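Aminotransferase (PDB 3JTX) probably transfers amino groups between amino acids and keto acids, using a pyridoxal phosphate cofactor held as a Schiff base on an active-site lysine. Local coordinates at residues 22-27 against 341-346; 90-95 against 259-264; 120-125 against 163-168; 325-330 against 376-381. One frame throughout, in Å; residues are numbered along the deposited sequence.

Interaction 1: 22-27 against 341-346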
loop_
_atom_site.group_PDB
_atom_site.type_symbol
_atom_site.label_atom_id
_atom_site.label_comp_id
_atom_site.label_asym_id
_atom_site.label_seq_id
_atom_site.Cartn_x
_atom_site.Cartn_y
_atom_site.Cartn_z
ATOM N N GLN A 22 26.606 -20.278 10.070
ATOM C CA GLN A 22 26.209 -21.699 9.945
ATOM C C GLN A 22 27.035 -22.603 10.813
ATOM O O GLN A 22 28.240 -22.710 10.628
ATOM C CB GLN A 22 26.293 -22.187 8.485
ATOM N N GLY A 23 26.377 -23.245 11.767
ATOM C CA GLY A 23 27.038 -24.200 12.649
ATOM C C GLY A 23 27.999 -23.583 13.657
ATOM O O GLY A 23 28.912 -24.264 14.150
ATOM N N ILE A 24 27.820 -22.299 13.950
ATOM C CA ILE A 24 28.532 -21.663 15.053
ATOM C C ILE A 24 27.448 -21.345 16.067
ATOM O O ILE A 24 26.471 -20.646 15.760
ATOM C CB ILE A 24 29.257 -20.359 14.641
ATOM C CG1 ILE A 24 30.269 -20.598 13.503
ATOM C CG2 ILE A 24 29.962 -19.746 15.836
ATOM C CD1 ILE A 24 30.565 -19.310 12.634
ATOM N N SER A 25 27.593 -21.899 17.265
ATOM C CA SER A 25 26.623 -21.656 18.334
ATOM C C SER A 25 27.153 -20.588 19.284
ATOM O O SER A 25 28.368 -20.439 19.462
ATOM C CB SER A 25 26.294 -22.953 19.089
ATOM O OG SER A 25 25.059 -23.485 18.624
ATOM N N ALA A 26 26.231 -19.818 19.847
ATOM C CA ALA A 26 26.562 -18.853 20.890
ATOM C C ALA A 26 26.747 -19.645 22.190
ATOM O O ALA A 26 26.175 -20.729 22.335
ATOM C CB ALA A 26 25.434 -17.858 21.049
ATOM N N PRO A 27 27.511 -19.102 23.145
ATOM C CA PRO A 27 27.729 -19.846 24.389
ATOM C C PRO A 27 26.443 -20.208 25.127
ATOM O O PRO A 27 25.469 -19.480 25.076
ATOM C CB PRO A 27 28.579 -18.881 25.230
ATOM C CG PRO A 27 29.191 -17.937 24.219
ATOM C CD PRO A 27 28.134 -17.766 23.192
ATOM N N PHE A 341 34.773 -10.770 12.229
ATOM C CA PHE A 341 34.366 -9.954 13.388
ATOM C C PHE A 341 32.985 -10.374 13.935
ATOM O O PHE A 341 32.829 -10.658 15.120
ATOM C CB PHE A 341 34.355 -8.479 12.987
ATOM C CG PHE A 341 34.372 -7.526 14.143
ATOM C CD1 PHE A 341 35.567 -7.200 14.769
ATOM C CD2 PHE A 341 33.208 -6.919 14.574
ATOM C CE1 PHE A 341 35.586 -6.311 15.850
ATOM C CE2 PHE A 341 33.217 -6.018 15.637
ATOM C CZ PHE A 341 34.406 -5.717 16.275
ATOM N N ALA A 342 31.993 -10.429 13.056
ATOM C CA ALA A 342 30.651 -10.824 13.453
ATOM C C ALA A 342 30.634 -12.266 13.980
ATOM O O ALA A 342 29.949 -12.566 14.963
ATOM C CB ALA A 342 29.670 -10.654 12.290
ATOM N N ARG A 343 31.385 -13.149 13.329
ATOM C CA ARG A 343 31.471 -14.544 13.756
ATOM C C ARG A 343 32.080 -14.667 15.152
ATOM O O ARG A 343 31.596 -15.447 15.968
ATOM C CB ARG A 343 32.263 -15.374 12.749
ATOM C CG ARG A 343 31.434 -15.720 11.528
ATOM C CD ARG A 343 32.243 -16.428 10.469
ATOM N NE ARG A 343 31.369 -16.880 9.394
ATOM C CZ ARG A 343 31.767 -17.243 8.179
ATOM N NH1 ARG A 343 33.044 -17.197 7.821
ATOM N NH2 ARG A 343 30.857 -17.630 7.307
ATOM N N ASN A 344 33.114 -13.888 15.431
ATOM C CA ASN A 344 33.769 -13.929 16.757
ATOM C C ASN A 344 32.864 -13.383 17.876
ATOM O O ASN A 344 32.775 -13.968 18.971
ATOM C CB ASN A 344 35.103 -13.179 16.696
ATOM C CG ASN A 344 35.962 -13.385 17.931
ATOM O OD1 ASN A 344 36.047 -14.488 18.468
ATOM N ND2 ASN A 344 36.615 -12.317 18.384
ATOM N N LEU A 345 32.164 -12.291 17.601
ATOM C CA LEU A 345 31.256 -11.708 18.592
ATOM C C LEU A 345 30.113 -12.652 18.932
ATOM O O LEU A 345 29.664 -12.697 20.082
ATOM C CB LEU A 345 30.686 -10.367 18.111
ATOM C CG LEU A 345 31.665 -9.187 17.994
ATOM C CD1 LEU A 345 30.876 -7.874 17.929
ATOM C CD2 LEU A 345 32.675 -9.161 19.088
ATOM N N TRP A 346 29.636 -13.387 17.922
ATOM C CA TRP A 346 28.556 -14.355 18.117
ATOM C C TRP A 346 29.030 -15.560 18.910
ATOM O O TRP A 346 28.389 -15.946 19.898
ATOM C CB TRP A 346 27.967 -14.789 16.771
ATOM C CG TRP A 346 26.966 -15.875 16.895
ATOM C CD1 TRP A 346 27.100 -17.169 16.461
ATOM C CD2 TRP A 346 25.675 -15.784 17.492
ATOM N NE1 TRP A 346 25.962 -17.878 16.743
ATOM C CE2 TRP A 346 25.066 -17.054 17.365
ATOM C CE3 TRP A 346 24.966 -14.752 18.118
ATOM C CZ2 TRP A 346 23.793 -17.327 17.863
ATOM C CZ3 TRP A 346 23.693 -15.017 18.599
ATOM C CH2 TRP A 346 23.120 -16.302 18.475
#
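W346 reaches across to the carbonyl oxygen of I24 and to CB of A26. From CB the side chain leaves the helix with CG anti to the backbone N (chi1 174°), and the ring beyond it lies against the loop 22-27. CD1, the first rim atom, lies 3.9 Å from CG2 of I24. The next atom, NE1, donates a hydrogen bond to I24 O at 3.0 Å with an N-H...O angle of 151°. That oxygen sits in the indole plane, at the ring's edge, whereas seen from the carbonyl the nitrogen stands well above the peptide plane. Beyond NE1 the benzene half turns a face to A26: CB of A26 is 3.7 Å from the six-membered ring's centroid and 15° off its normal, a CH-pi contact, with CZ2 the nearest ring atom. CE2 and CH2 of W346 follow, each 3.8 Å from the same A26 CB.

In the fold this joins the segment between helix 13-20 and strand 33-34 to helix 338-349, at the surface of the chain; strand 33-34 then pairs in parallel with strand 351-352, which follows that helix. A CA-H...O contact of 3.6 Å from A26 CA to W346 O adds a backbone link.

One helical turn earlier, R343 meets the other branch of I24. The two side chains cross at about a right angle, CD1 of I24 lying 3.9 Å from R343 CG, while the arginine's NE is hydrogen-bonded to A20 O at the end of helix 13-20.

Interaction 2: 90-95 against 259-264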
loop_
_atom_site.group_PDB
_atom_site.type_symbol
_atom_site.label_atom_id
_atom_site.label_comp_id
_atom_site.label_asym_id
_atom_site.label_seq_id
_atom_site.Cartn_x
_atom_site.Cartn_y
_atom_site.Cartn_z
ATOM N N ALA A 90 0.493 22.868 2.225
ATOM C CA ALA A 90 -0.297 21.674 2.516
ATOM C C ALA A 90 -1.260 21.318 1.380
ATOM O O ALA A 90 -1.554 20.143 1.166
ATOM C CB ALA A 90 -1.061 21.833 3.852
ATOM N N ASP A 91 -1.722 22.319 0.633
ATOM C CA ASP A 91 -2.675 22.088 -0.475
ATOM C C ASP A 91 -2.081 21.388 -1.700
ATOM O O ASP A 91 -2.841 20.800 -2.474
ATOM C CB ASP A 91 -3.260 23.420 -0.990
ATOM C CG ASP A 91 -4.131 24.142 0.033
ATOM O OD1 ASP A 91 -4.759 23.488 0.892
ATOM O OD2 ASP A 91 -4.216 25.386 -0.057
ATOM N N ASN A 92 -0.762 21.469 -1.931
ATOM C CA ASN A 92 -0.238 20.854 -3.150
ATOM C C ASN A 92 1.185 20.299 -3.095
ATOM O O ASN A 92 1.603 19.658 -4.048
ATOM C CB ASN A 92 -0.427 21.776 -4.366
ATOM C CG ASN A 92 0.337 23.082 -4.255
ATOM O OD1 ASN A 92 1.205 23.245 -3.409
ATOM N ND2 ASN A 92 0.015 24.019 -5.137
ATOM N N GLU A 93 1.887 20.461 -1.969
ATOM C CA GLU A 93 3.280 19.993 -1.846
ATOM C C GLU A 93 3.502 18.852 -0.867
ATOM O O GLU A 93 4.647 18.479 -0.606
ATOM C CB GLU A 93 4.197 21.158 -1.468
ATOM C CG GLU A 93 4.379 22.172 -2.586
ATOM C CD GLU A 93 5.382 23.261 -2.258
ATOM O OE1 GLU A 93 5.213 23.940 -1.223
ATOM O OE2 GLU A 93 6.338 23.439 -3.054
ATOM N N ILE A 94 2.418 18.291 -0.337
ATOM C CA ILE A 94 2.487 17.228 0.658
ATOM C C ILE A 94 1.458 16.127 0.370
ATOM O O ILE A 94 0.284 16.409 0.176
ATOM C CB ILE A 94 2.208 17.786 2.072
ATOM C CG1 ILE A 94 3.185 18.916 2.395
ATOM C CG2 ILE A 94 2.262 16.655 3.126
ATOM C CD1 ILE A 94 3.083 19.490 3.796
ATOM N N LEU A 95 1.893 14.869 0.339
ATOM C CA LEU A 95 0.946 13.725 0.355
ATOM C C LEU A 95 1.263 12.812 1.526
ATOM O O LEU A 95 2.426 12.468 1.753
ATOM C CB LEU A 95 1.011 12.888 -0.935
ATOM C CG LEU A 95 0.519 13.523 -2.237
ATOM C CD1 LEU A 95 0.737 12.548 -3.449
ATOM C CD2 LEU A 95 -0.970 13.979 -2.092
ATOM N N GLY A 259 7.338 18.109 -1.547
ATOM C CA GLY A 259 8.183 18.716 -2.564
ATOM C C GLY A 259 7.381 19.098 -3.793
ATOM O O GLY A 259 6.230 19.534 -3.678
ATOM N N ASP A 260 7.999 18.911 -4.957
ATOM C CA ASP A 260 7.505 19.379 -6.256
ATOM C C ASP A 260 6.024 19.064 -6.442
ATOM O O ASP A 260 5.639 17.893 -6.580
ATOM C CB ASP A 260 8.342 18.699 -7.357
ATOM C CG ASP A 260 8.044 19.215 -8.747
ATOM O OD1 ASP A 260 6.905 19.647 -8.995
ATOM O OD2 ASP A 260 8.956 19.147 -9.606
ATOM N N ALA A 261 5.194 20.115 -6.443
ATOM C CA ALA A 261 3.729 19.989 -6.616
ATOM C C ALA A 261 3.300 19.267 -7.887
ATOM O O ALA A 261 2.277 18.571 -7.890
ATOM C CB ALA A 261 3.046 21.386 -6.566
ATOM N N GLU A 262 4.048 19.451 -8.974
ATOM C CA GLU A 262 3.708 18.817 -10.254
ATOM C C GLU A 262 3.950 17.311 -10.193
ATOM O O GLU A 262 3.124 16.518 -10.656
ATOM C CB GLU A 262 4.491 19.450 -11.406
ATOM C CG GLU A 262 4.162 18.855 -12.781
ATOM N N LEU A 263 5.074 16.913 -9.607
ATOM C CA LEU A 263 5.329 15.481 -9.353
ATOM C C LEU A 263 4.234 14.851 -8.486
ATOM O O LEU A 263 3.777 13.740 -8.745
ATOM C CB LEU A 263 6.698 15.273 -8.679
ATOM C CG LEU A 263 7.937 15.571 -9.554
ATOM C CD1 LEU A 263 9.212 15.181 -8.783
ATOM C CD2 LEU A 263 7.866 14.879 -10.932
ATOM N N LEU A 264 3.813 15.558 -7.452
ATOM C CA LEU A 264 2.844 14.998 -6.528
ATOM C C LEU A 264 1.456 14.924 -7.131
ATOM O O LEU A 264 0.681 14.030 -6.777
ATOM C CB LEU A 264 2.841 15.796 -5.236
ATOM C CG LEU A 264 4.120 15.626 -4.408
ATOM C CD1 LEU A 264 4.059 16.476 -3.159
ATOM C CD2 LEU A 264 4.357 14.176 -4.013
HETATM O O HOH W 1 0.245 18.692 -6.193
HETATM O O HOH W 2 6.265 22.712 -5.625
#
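Chi1 of L264 (-69°) sets CG anti to its carbonyl carbon, and chi2, with CD1 anti to CA, carries CD1 on toward the turn at N92-E93, where it lies 3.3 Å from E93 O. E93 has CG anti to its own carbonyl carbon (chi1 -70°); this places CG, which like CB of E93 lies 3.4 Å from G259 O. The carbonyl oxygen of E93 accepts the direct hydrogen bond of the contact, from G259 N at 2.9 Å, with an N-H...O angle of 154°.

Two waters add bridges. One donates to both N92 O and A261 O, each at 2.7 Å; the other donates to E93 OE2 and accepts from A261 N. A261 also packs directly on the turn, its CB 3.4 Å from N92 O. E93 is held further by OE1, which takes D89 N and forms a salt bridge with R234.

D260 is the N-cap of the helix that begins at A261: its OD1 accepts from E262 N at 2.9 Å and, weakly, from L263 N. Deeper in, CD1 of L95 meets CD2 of L264 at 4.0 Å, the two side chains sliding past each other in opposite directions. The contact thus lies where strand 255-259, antiparallel to strand 94-97, gives way to helix 261-274, with L264 touching V257 and L238 of the neighbouring strands and I94 turned the other way onto helix 69-82.

Interaction 3: 120-125 against 163-168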
loop_
_atom_site.group_PDB
_atom_site.type_symbol
_atom_site.label_atom_id
_atom_site.label_comp_id
_atom_site.label_asym_id
_atom_site.label_seq_id
_atom_site.Cartn_x
_atom_site.Cartn_y
_atom_site.Cartn_z
ATOM N N LYS A 120 17.640 1.753 -21.726
ATOM C CA LYS A 120 17.324 1.331 -20.350
ATOM C C LYS A 120 17.580 2.460 -19.341
ATOM O O LYS A 120 18.707 2.950 -19.227
ATOM C CB LYS A 120 18.115 0.084 -19.962
ATOM C CG LYS A 120 17.498 -0.677 -18.801
ATOM C CD LYS A 120 18.040 -2.096 -18.737
ATOM C CE LYS A 120 17.444 -2.876 -17.590
ATOM N NZ LYS A 120 17.880 -4.311 -17.640
ATOM N N PRO A 121 16.534 2.878 -18.612
ATOM C CA PRO A 121 16.714 3.990 -17.684
ATOM C C PRO A 121 17.514 3.581 -16.456
ATOM O O PRO A 121 17.433 2.431 -16.019
ATOM C CB PRO A 121 15.279 4.369 -17.316
ATOM C CG PRO A 121 14.521 3.088 -17.429
ATOM C CD PRO A 121 15.180 2.299 -18.520
ATOM N N ALA A 122 18.271 4.533 -15.911
ATOM C CA ALA A 122 19.125 4.310 -14.766
ATOM C C ALA A 122 18.616 5.043 -13.518
ATOM O O ALA A 122 18.003 6.122 -13.598
ATOM C CB ALA A 122 20.551 4.753 -15.083
ATOM N N ILE A 123 18.875 4.447 -12.368
ATOM C CA ILE A 123 18.723 5.131 -11.076
ATOM C C ILE A 123 20.042 5.008 -10.340
ATOM O O ILE A 123 20.720 3.968 -10.439
ATOM C CB ILE A 123 17.564 4.528 -10.259
ATOM C CG1 ILE A 123 16.234 4.965 -10.894
ATOM C CG2 ILE A 123 17.649 4.924 -8.791
ATOM C CD1 ILE A 123 15.006 4.445 -10.190
ATOM N N VAL A 124 20.436 6.072 -9.632
ATOM C CA VAL A 124 21.688 6.066 -8.871
ATOM C C VAL A 124 21.380 6.007 -7.370
ATOM O O VAL A 124 20.533 6.752 -6.890
ATOM C CB VAL A 124 22.565 7.297 -9.165
ATOM C CG1 VAL A 124 23.812 7.276 -8.260
ATOM C CG2 VAL A 124 22.999 7.332 -10.633
ATOM N N SER A 125 22.072 5.109 -6.655
ATOM C CA SER A 125 21.902 4.870 -5.224
ATOM C C SER A 125 23.222 5.018 -4.491
ATOM O O SER A 125 24.272 4.749 -5.062
ATOM C CB SER A 125 21.372 3.442 -4.980
ATOM O OG SER A 125 21.415 3.078 -3.595
ATOM N N GLU A 163 29.377 9.696 -17.597
ATOM C CA GLU A 163 28.473 10.611 -18.303
ATOM C C GLU A 163 27.394 9.828 -19.030
ATOM O O GLU A 163 26.246 10.251 -19.081
ATOM C CB GLU A 163 29.222 11.480 -19.331
ATOM C CG GLU A 163 30.266 12.422 -18.746
ATOM C CD GLU A 163 31.160 13.057 -19.810
ATOM O OE1 GLU A 163 30.619 13.655 -20.775
ATOM O OE2 GLU A 163 32.407 12.950 -19.684
ATOM N N GLU A 164 27.777 8.688 -19.601
ATOM C CA GLU A 164 26.844 7.811 -20.300
ATOM C C GLU A 164 25.685 7.381 -19.393
ATOM O O GLU A 164 24.515 7.430 -19.788
ATOM C CB GLU A 164 27.585 6.572 -20.832
ATOM C CG GLU A 164 26.800 5.757 -21.871
ATOM C CD GLU A 164 25.772 4.773 -21.265
ATOM O OE1 GLU A 164 25.995 4.239 -20.150
ATOM O OE2 GLU A 164 24.733 4.526 -21.931
ATOM N N VAL A 165 26.005 6.969 -18.176
ATOM C CA VAL A 165 24.964 6.634 -17.203
ATOM C C VAL A 165 24.181 7.882 -16.799
ATOM O O VAL A 165 22.956 7.856 -16.789
ATOM C CB VAL A 165 25.557 5.980 -15.956
ATOM C CG1 VAL A 165 24.473 5.762 -14.882
ATOM C CG2 VAL A 165 26.239 4.660 -16.335
ATOM N N TRP A 166 24.878 8.972 -16.458
ATOM C CA TRP A 166 24.170 10.200 -16.045
ATOM C C TRP A 166 23.128 10.622 -17.069
ATOM O O TRP A 166 22.030 11.014 -16.700
ATOM C CB TRP A 166 25.118 11.374 -15.763
ATOM C CG TRP A 166 25.793 11.317 -14.445
ATOM C CD1 TRP A 166 27.138 11.259 -14.218
ATOM C CD2 TRP A 166 25.166 11.289 -13.152
ATOM N NE1 TRP A 166 27.384 11.187 -12.866
ATOM C CE2 TRP A 166 26.191 11.213 -12.189
ATOM C CE3 TRP A 166 23.837 11.331 -12.718
ATOM C CZ2 TRP A 166 25.929 11.164 -10.818
ATOM C CZ3 TRP A 166 23.573 11.277 -11.359
ATOM C CH2 TRP A 166 24.615 11.190 -10.423
ATOM N N LYS A 167 23.462 10.521 -18.356
ATOM C CA LYS A 167 22.532 10.935 -19.402
ATOM C C LYS A 167 21.235 10.117 -19.425
ATOM O O LYS A 167 20.225 10.612 -19.913
ATOM C CB LYS A 167 23.205 10.906 -20.766
ATOM C CG LYS A 167 24.221 12.023 -20.970
ATOM C CD LYS A 167 24.958 11.869 -22.300
ATOM C CE LYS A 167 25.829 13.087 -22.597
ATOM N NZ LYS A 167 26.481 13.010 -23.934
ATOM N N ARG A 168 21.279 8.889 -18.892
ATOM C CA ARG A 168 20.115 8.008 -18.792
ATOM C C ARG A 168 19.493 7.980 -17.382
ATOM O O ARG A 168 18.594 7.179 -17.140
ATOM C CB ARG A 168 20.508 6.550 -19.115
ATOM C CG ARG A 168 21.145 6.320 -20.447
ATOM C CD ARG A 168 21.291 4.820 -20.764
ATOM N NE ARG A 168 22.464 4.224 -20.125
ATOM C CZ ARG A 168 22.444 3.270 -19.198
ATOM N NH1 ARG A 168 21.306 2.765 -18.746
ATOM N NH2 ARG A 168 23.589 2.816 -18.713
#
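Two hydrogen bonds run between R168 and the backbone entering strand 122-127. R168 O accepts from A122 N at 2.9 Å, nearly straight at 168°. The side chain returns to the same backbone: its chain bends at chi3 (-81°), and NH1 donates to K120 O at 2.6 Å, with the oxygen in the guanidinium plane.

Charge fixes the rest of that guanidinium. E164, one turn back on helix 163-167, is gripped side-on, NE giving to OE2 at 2.9 Å and NH2 to OE1 on its syn lone pair. NH2 has a second carboxylate in E143 at the start of strand 143-148.

R168 leads directly from the short helix into strand 169-175, the parallel neighbour of strand 122-127 in the mixed seven-stranded sheet of the large domain of a fold-type I pyridoxal phosphate enzyme. The A122-R168 bond thus leads into the pairing of these strands.

Apolar contacts occupy the face carrying A122 and V124. CB of A122 lies 4.1 Å from CG1 of V165. Farther along, CG2 of V124 meets CZ3 of W166 at 4.1 Å, their side chains crossing at about a right angle; the indole also stacks with Y200.

Interaction 4: 325-330 against 376-381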
loop_
_atom_site.group_PDB
_atom_site.type_symbol
_atom_site.label_atom_id
_atom_site.label_comp_id
_atom_site.label_asym_id
_atom_site.label_seq_id
_atom_site.Cartn_x
_atom_site.Cartn_y
_atom_site.Cartn_z
ATOM N N ALA A 325 24.203 11.469 12.851
ATOM C CA ALA A 325 22.842 11.196 13.324
ATOM C C ALA A 325 22.523 9.704 13.143
ATOM O O ALA A 325 23.399 8.927 12.780
ATOM C CB ALA A 325 21.819 12.086 12.578
ATOM N N SER A 326 21.265 9.322 13.365
ATOM C CA SER A 326 20.794 7.923 13.339
ATOM C C SER A 326 21.192 7.180 14.615
ATOM O O SER A 326 21.917 7.724 15.449
ATOM C CB SER A 326 21.264 7.137 12.113
ATOM O OG SER A 326 22.485 6.446 12.365
ATOM N N PHE A 327 20.656 5.965 14.759
ATOM C CA PHE A 327 20.995 5.084 15.876
ATOM C C PHE A 327 22.003 3.986 15.525
ATOM O O PHE A 327 22.129 2.991 16.257
ATOM C CB PHE A 327 19.730 4.540 16.607
ATOM C CG PHE A 327 18.709 3.833 15.736
ATOM C CD1 PHE A 327 19.041 2.729 14.958
ATOM C CD2 PHE A 327 17.370 4.225 15.778
ATOM C CE1 PHE A 327 18.076 2.060 14.221
ATOM C CE2 PHE A 327 16.404 3.569 15.031
ATOM C CZ PHE A 327 16.756 2.480 14.253
ATOM N N TYR A 328 22.765 4.184 14.452
ATOM C CA TYR A 328 23.799 3.225 14.049
ATOM C C TYR A 328 25.193 3.709 14.381
ATOM O O TYR A 328 25.470 4.921 14.339
ATOM C CB TYR A 328 23.731 2.949 12.546
ATOM C CG TYR A 328 22.400 2.424 12.120
ATOM C CD1 TYR A 328 21.984 1.136 12.478
ATOM C CD2 TYR A 328 21.547 3.205 11.365
ATOM C CE1 TYR A 328 20.736 0.650 12.080
ATOM C CE2 TYR A 328 20.302 2.734 10.965
ATOM C CZ TYR A 328 19.902 1.464 11.311
ATOM O OH TYR A 328 18.637 1.038 10.924
ATOM N N ILE A 329 26.054 2.756 14.739
ATOM C CA ILE A 329 27.490 2.945 14.727
ATOM C C ILE A 329 28.011 2.083 13.551
ATOM O O ILE A 329 27.767 0.875 13.496
ATOM C CB ILE A 329 28.144 2.482 16.032
ATOM C CG1 ILE A 329 27.644 3.323 17.220
ATOM C CG2 ILE A 329 29.654 2.584 15.933
ATOM C CD1 ILE A 329 28.226 2.885 18.549
ATOM N N TRP A 330 28.689 2.726 12.605
ATOM C CA TRP A 330 29.316 2.045 11.464
ATOM C C TRP A 330 30.766 1.816 11.869
ATOM O O TRP A 330 31.641 2.657 11.634
ATOM C CB TRP A 330 29.141 2.940 10.222
ATOM C CG TRP A 330 29.574 2.455 8.850
ATOM C CD1 TRP A 330 30.369 3.152 7.957
ATOM C CD2 TRP A 330 29.165 1.265 8.166
ATOM N NE1 TRP A 330 30.491 2.457 6.786
ATOM C CE2 TRP A 330 29.776 1.289 6.888
ATOM C CE3 TRP A 330 28.359 0.173 8.511
ATOM C CZ2 TRP A 330 29.612 0.252 5.959
ATOM C CZ3 TRP A 330 28.207 -0.868 7.588
ATOM C CH2 TRP A 330 28.809 -0.810 6.324
ATOM N N ALA A 376 23.392 -1.369 15.753
ATOM C CA ALA A 376 22.224 -0.547 16.073
ATOM C C ALA A 376 22.083 -0.464 17.583
ATOM O O ALA A 376 22.052 -1.493 18.244
ATOM C CB ALA A 376 20.938 -1.157 15.445
ATOM N N LEU A 377 21.996 0.749 18.124
ATOM C CA LEU A 377 21.811 0.949 19.560
ATOM C C LEU A 377 20.318 1.092 19.893
ATOM O O LEU A 377 19.853 2.141 20.358
ATOM C CB LEU A 377 22.614 2.167 20.038
ATOM C CG LEU A 377 24.149 2.090 19.868
ATOM C CD1 LEU A 377 24.836 3.270 20.558
ATOM C CD2 LEU A 377 24.735 0.775 20.363
ATOM N N VAL A 378 19.576 0.013 19.677
ATOM C CA VAL A 378 18.124 0.005 19.898
ATOM C C VAL A 378 17.708 -0.683 21.202
ATOM O O VAL A 378 16.678 -0.337 21.776
ATOM C CB VAL A 378 17.370 -0.594 18.682
ATOM C CG1 VAL A 378 17.570 0.315 17.452
ATOM C CG2 VAL A 378 17.816 -2.014 18.369
ATOM N N ALA A 379 18.508 -1.644 21.661
ATOM C CA ALA A 379 18.325 -2.258 22.970
ATOM C C ALA A 379 18.555 -1.218 24.071
ATOM O O ALA A 379 19.031 -0.108 23.797
ATOM C CB ALA A 379 19.281 -3.420 23.125
ATOM N N ASP A 380 18.237 -1.562 25.316
ATOM C CA ASP A 380 18.379 -0.585 26.404
ATOM C C ASP A 380 19.835 -0.280 26.702
ATOM O O ASP A 380 20.734 -1.036 26.304
ATOM C CB ASP A 380 17.617 -0.976 27.675
ATOM C CG ASP A 380 18.115 -2.258 28.321
ATOM O OD1 ASP A 380 19.333 -2.557 28.351
ATOM O OD2 ASP A 380 17.240 -2.964 28.833
ATOM N N VAL A 381 20.046 0.846 27.376
ATOM C CA VAL A 381 21.379 1.356 27.658
ATOM C C VAL A 381 22.265 0.342 28.389
ATOM O O VAL A 381 23.427 0.178 28.027
ATOM C CB VAL A 381 21.331 2.724 28.418
ATOM C CG1 VAL A 381 20.691 2.579 29.792
ATOM C CG2 VAL A 381 22.729 3.313 28.539
#
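F327 and V378 meet face-on: CG1 of V378 stands over the centre of the phenyl ring, 3.8 Å from its centroid and 13° off the normal, a CH-pi contact. Chi1 of F327 (55°) places CG between the backbone N and the carbonyl carbon; the ring lies against segment 376-381. CD1 of F327 in turn lies over the centre of the Y328 ring, 3.9 Å above its plane. Y328 meets A376 obliquely, CE1 lying 3.8 Å from CB, and its hydroxyl is hydrogen-bonded to that of Y210. On another side of the backbone, the CD1 atoms of I329 and L377 touch at 4.0 Å.

The backbones are joined by one nearly linear bond, L377 N to F327 O at 2.9 Å and 175°. Before it, S326 forms an ST turn, its OG accepting from Y328 N while donating to A325 O.

Y328 and A376 form an antiparallel, non-hydrogen-bonded pair with CA atoms 4.6 Å apart, at the end where strands 328-332 and 372-376 adjoin. This is the small antiparallel sheet of the C-terminal domain of class I and II aminotransferases, backed by helix 294-314 through F307 and I311, which touch I329.

In the fold
Interactions 2 and 3 reach the same seven-stranded sheet of the large domain, one at edge strand 94-97 and the other at strand 122-127, with centres about 25 Å apart. Interactions 1 and 4 lie on the same side of the chain's centre, opposite interaction 2; their centres are about 21 Å apart and their segments alternate along the sequence. Interactions 2 and 3 are nested within the chain span closed by interaction 1, whose centre lies about 49 Å from that of interaction 2. A bound MES molecule, probably from crystallisation, lies about 6 Å from the Y328 side chain of interaction 4. K245, which carries the pyridoxal phosphate, belongs to none of the four contacts.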